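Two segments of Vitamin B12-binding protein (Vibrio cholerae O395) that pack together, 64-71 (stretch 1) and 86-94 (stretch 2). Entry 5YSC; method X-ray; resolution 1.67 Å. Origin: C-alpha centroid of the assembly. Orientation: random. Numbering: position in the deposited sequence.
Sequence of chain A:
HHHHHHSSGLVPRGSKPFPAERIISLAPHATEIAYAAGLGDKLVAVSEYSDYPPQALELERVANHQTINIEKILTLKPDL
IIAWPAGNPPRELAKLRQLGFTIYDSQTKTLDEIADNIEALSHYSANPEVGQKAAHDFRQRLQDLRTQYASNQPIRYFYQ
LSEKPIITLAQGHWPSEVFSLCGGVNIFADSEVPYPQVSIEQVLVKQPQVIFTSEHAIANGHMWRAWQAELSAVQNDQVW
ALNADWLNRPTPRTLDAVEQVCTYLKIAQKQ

Stretch 1 64-71: NHQTINIE
Stretch 2 86-94: AGNPPRELA

Residues 64-69 are loop or turn: they turn at His65 and Gln66, are extended at Thr67 and Ile68, and lead into a helix at Ile70. Residues 86-94 form a loop that enters a helix at Pro90. The two stretches bury 346 Å² in total, with no direct hydrogen bond between them. Apolar packing and two bridging waters make the contact. The register pairs the CA atoms of His65 and Asn88 at 6.9 Å, Thr67 and Pro89 at 6.8 Å, and Ile68 and Glu92 at 6.4 Å, so both chains run the same general way.

Asn64 (phi/psi -147/-171, chi1 p) closes a tight turn. Its OD1 accepts from Gln66 N at 3.0 Å and Thr67 N at 2.9 Å, and its N donates to Thr67 O at 2.9 Å. The short amide side chain of Asn64 places OD1 where it can accept from the backbone N atoms of Gln66 and Thr67, which holds the turn. Asn64 O accepts from water 1 at 2.7 Å. That water also donates weakly to Gly87 O at 3.3 Å and accepts from Asn88 ND2 at 3.0 Å.

His65 (-70/-17, chi1 p) and Gln66 (-110/-26, chi1 p, chi2 t) point their CB atoms away from stretch 2. Gln66 contributes its carbonyl instead. Gln66 O lies 3.7 Å from Pro89 CG and accepts from water 2 at 2.6 Å. Water 2 also donates to Glu92 OE1 at 2.7 Å, linking the loop to the helix.

Thr67 (-143/138, chi1 -33°) also points away, but its CG2 comes within 3.9 Å of Glu92 OE1.

Ile68 (-100/130, m, t) is the center of the contact. It is buried, points toward stretch 2 and has 91 Å² covered. Its CG1 meets Pro89 CD at 3.8 Å. Its CD1 reaches Asn88 CB at 4.0 Å and Leu93 CD2 at 3.9 Å. A long branched apolar chain suits this pocket. Pro89 (-63/124) presents a C-gamma exo ring at the N-cap position. Leu93 (m, t) starts away, but its end comes nearer. The CB atoms of Ile68 and Glu92 are 4.0 Å apart. Ile68 N is buried without a partner; Glu92 OE1 is 3.6 Å from it.

Asn69 (-85/86, chi1 t) points away and caps the helix that follows. Ile70 (-68/-34, m, t) points back toward stretch 2, and its CD1 packs 3.8 Å from Glu92 CG. Glu92 (chi1 m, chi2 105°) thus offers its aliphatic part to isoleucine and its carboxylate to water. Glu71 (-56/-50, chi1 t) is exposed and out of reach.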

# COMPACT_ATOMS: atom_id res chain seq x y z
N ASN A 64 6.59 1.03 -14.56
CA ASN A 64 7.37 1.40 -13.39
C ASN A 64 6.88 2.76 -12.94
O ASN A 64 5.85 3.25 -13.43
CB ASN A 64 8.87 1.40 -13.67
CG ASN A 64 9.25 2.33 -14.79
OD1 ASN A 64 8.77 3.46 -14.87
ND2 ASN A 64 10.12 1.86 -15.66
N HIS A 65 7.58 3.36 -11.98
CA HIS A 65 7.00 4.51 -11.30
C HIS A 65 6.91 5.73 -12.18
O HIS A 65 6.19 6.67 -11.84
CB HIS A 65 7.82 4.87 -10.06
CG HIS A 65 9.23 5.27 -10.36
ND1 HIS A 65 9.73 6.53 -10.09
CD2 HIS A 65 10.25 4.57 -10.92
CE1 HIS A 65 11.01 6.58 -10.45
NE2 HIS A 65 11.35 5.41 -10.94
N GLN A 66 7.65 5.74 -13.29
CA GLN A 66 7.68 6.91 -14.15
C GLN A 66 6.98 6.68 -15.49
O GLN A 66 6.49 7.62 -16.10
CB GLN A 66 9.12 7.38 -14.37
CG GLN A 66 10.08 6.26 -14.72
CD GLN A 66 11.52 6.59 -14.37
OE1 GLN A 66 11.82 7.68 -13.89
NE2 GLN A 66 12.42 5.64 -14.60
N THR A 67 6.93 5.43 -15.94
CA THR A 67 6.49 5.12 -17.29
C THR A 67 5.67 3.85 -17.37
O THR A 67 6.06 2.82 -16.83
CB THR A 67 7.70 4.93 -18.19
OG1 THR A 67 8.76 5.80 -17.75
CG2 THR A 67 7.34 5.23 -19.64
N ILE A 68 4.59 3.91 -18.16
CA ILE A 68 3.89 2.72 -18.64
C ILE A 68 4.35 2.45 -20.06
O ILE A 68 4.30 3.34 -20.92
CB ILE A 68 2.37 2.91 -18.60
CG1 ILE A 68 1.86 3.11 -17.16
CG2 ILE A 68 1.69 1.74 -19.28
CD1 ILE A 68 0.36 3.26 -17.06
N ASN A 69 4.75 1.20 -20.34
CA ASN A 69 5.27 0.82 -21.64
C ASN A 69 4.11 0.48 -22.56
O ASN A 69 3.72 -0.68 -22.74
CB ASN A 69 6.24 -0.34 -21.52
CG ASN A 69 7.02 -0.59 -22.79
OD1 ASN A 69 6.53 -0.35 -23.91
ND2 ASN A 69 8.25 -1.08 -22.64
N ILE A 70 3.55 1.51 -23.19
CA ILE A 70 2.36 1.31 -24.01
C ILE A 70 2.68 0.48 -25.24
O ILE A 70 1.83 -0.27 -25.71
CB ILE A 70 1.70 2.64 -24.40
CG1 ILE A 70 1.12 3.28 -23.14
CG2 ILE A 70 0.57 2.43 -25.47
CD1 ILE A 70 0.48 4.59 -23.36
N GLU A 71 3.87 0.65 -25.80
CA GLU A 71 4.26 -0.15 -26.96
C GLU A 71 4.15 -1.63 -26.65
O GLU A 71 3.54 -2.39 -27.40
CB GLU A 71 5.69 0.21 -27.35
CG GLU A 71 6.16 -0.46 -28.63
CD GLU A 71 7.46 0.11 -29.16
OE1 GLU A 71 8.10 0.93 -28.46
OE2 GLU A 71 7.84 -0.26 -30.28
N ALA A 86 -3.94 6.04 -8.70
CA ALA A 86 -3.22 6.88 -7.75
C ALA A 86 -1.74 6.95 -8.05
O ALA A 86 -1.10 7.96 -7.70
CB ALA A 86 -3.47 6.40 -6.31
N GLY A 87 -1.18 5.94 -8.71
CA GLY A 87 0.25 5.85 -8.90
C GLY A 87 0.74 5.80 -10.35
O GLY A 87 1.93 5.97 -10.61
N ASN A 88 -0.11 5.53 -11.24
CA ASN A 88 0.28 5.44 -12.65
C ASN A 88 0.22 6.82 -13.30
O ASN A 88 -0.60 7.65 -12.92
CB ASN A 88 -0.65 4.55 -13.45
CG ASN A 88 -0.58 3.07 -13.09
OD1 ASN A 88 -1.59 2.39 -13.19
ND2 ASN A 88 0.61 2.55 -12.80
N PRO A 89 1.03 7.07 -14.33
CA PRO A 89 0.98 8.39 -15.02
C PRO A 89 -0.37 8.64 -15.67
O PRO A 89 -0.80 7.84 -16.52
CB PRO A 89 2.08 8.25 -16.08
CG PRO A 89 2.88 7.07 -15.68
CD PRO A 89 2.00 6.17 -14.97
N PRO A 90 -1.05 9.75 -15.34
CA PRO A 90 -2.40 10.00 -15.88
C PRO A 90 -2.48 9.99 -17.40
O PRO A 90 -3.47 9.51 -17.95
CB PRO A 90 -2.73 11.40 -15.34
CG PRO A 90 -1.94 11.53 -14.13
CD PRO A 90 -0.68 10.74 -14.30
N ARG A 91 -1.49 10.56 -18.08
CA ARG A 91 -1.54 10.62 -19.53
C ARG A 91 -1.55 9.22 -20.14
O ARG A 91 -2.29 8.95 -21.08
CB ARG A 91 -0.35 11.41 -20.07
CG ARG A 91 -0.27 11.43 -21.59
CD ARG A 91 0.86 12.30 -22.08
NE ARG A 91 1.04 12.20 -23.52
CZ ARG A 91 0.36 12.90 -24.43
NH1 ARG A 91 0.62 12.72 -25.72
NH2 ARG A 91 -0.58 13.76 -24.07
N GLU A 92 -0.72 8.32 -19.61
CA GLU A 92 -0.63 7.00 -20.22
C GLU A 92 -1.90 6.19 -19.97
O GLU A 92 -2.32 5.42 -20.85
CB GLU A 92 0.63 6.29 -19.72
CG GLU A 92 1.87 6.66 -20.49
CD GLU A 92 2.78 7.59 -19.74
OE1 GLU A 92 3.97 7.22 -19.48
OE2 GLU A 92 2.30 8.69 -19.39
N LEU A 93 -2.50 6.30 -18.77
CA LEU A 93 -3.79 5.65 -18.53
C LEU A 93 -4.86 6.21 -19.44
O LEU A 93 -5.67 5.46 -19.99
CB LEU A 93 -4.23 5.82 -17.09
CG LEU A 93 -3.54 5.08 -15.97
CD1 LEU A 93 -4.32 5.34 -14.68
CD2 LEU A 93 -3.48 3.61 -16.30
N ALA A 94 -4.88 7.53 -19.61
CA ALA A 94 -5.85 8.12 -20.52
C ALA A 94 -5.64 7.57 -21.92
O ALA A 94 -6.60 7.21 -22.61
CB ALA A 94 -5.75 9.65 -20.51
O HOH W 1 3.28 3.86 -12.83
O HOH W 2 5.69 8.82 -18.22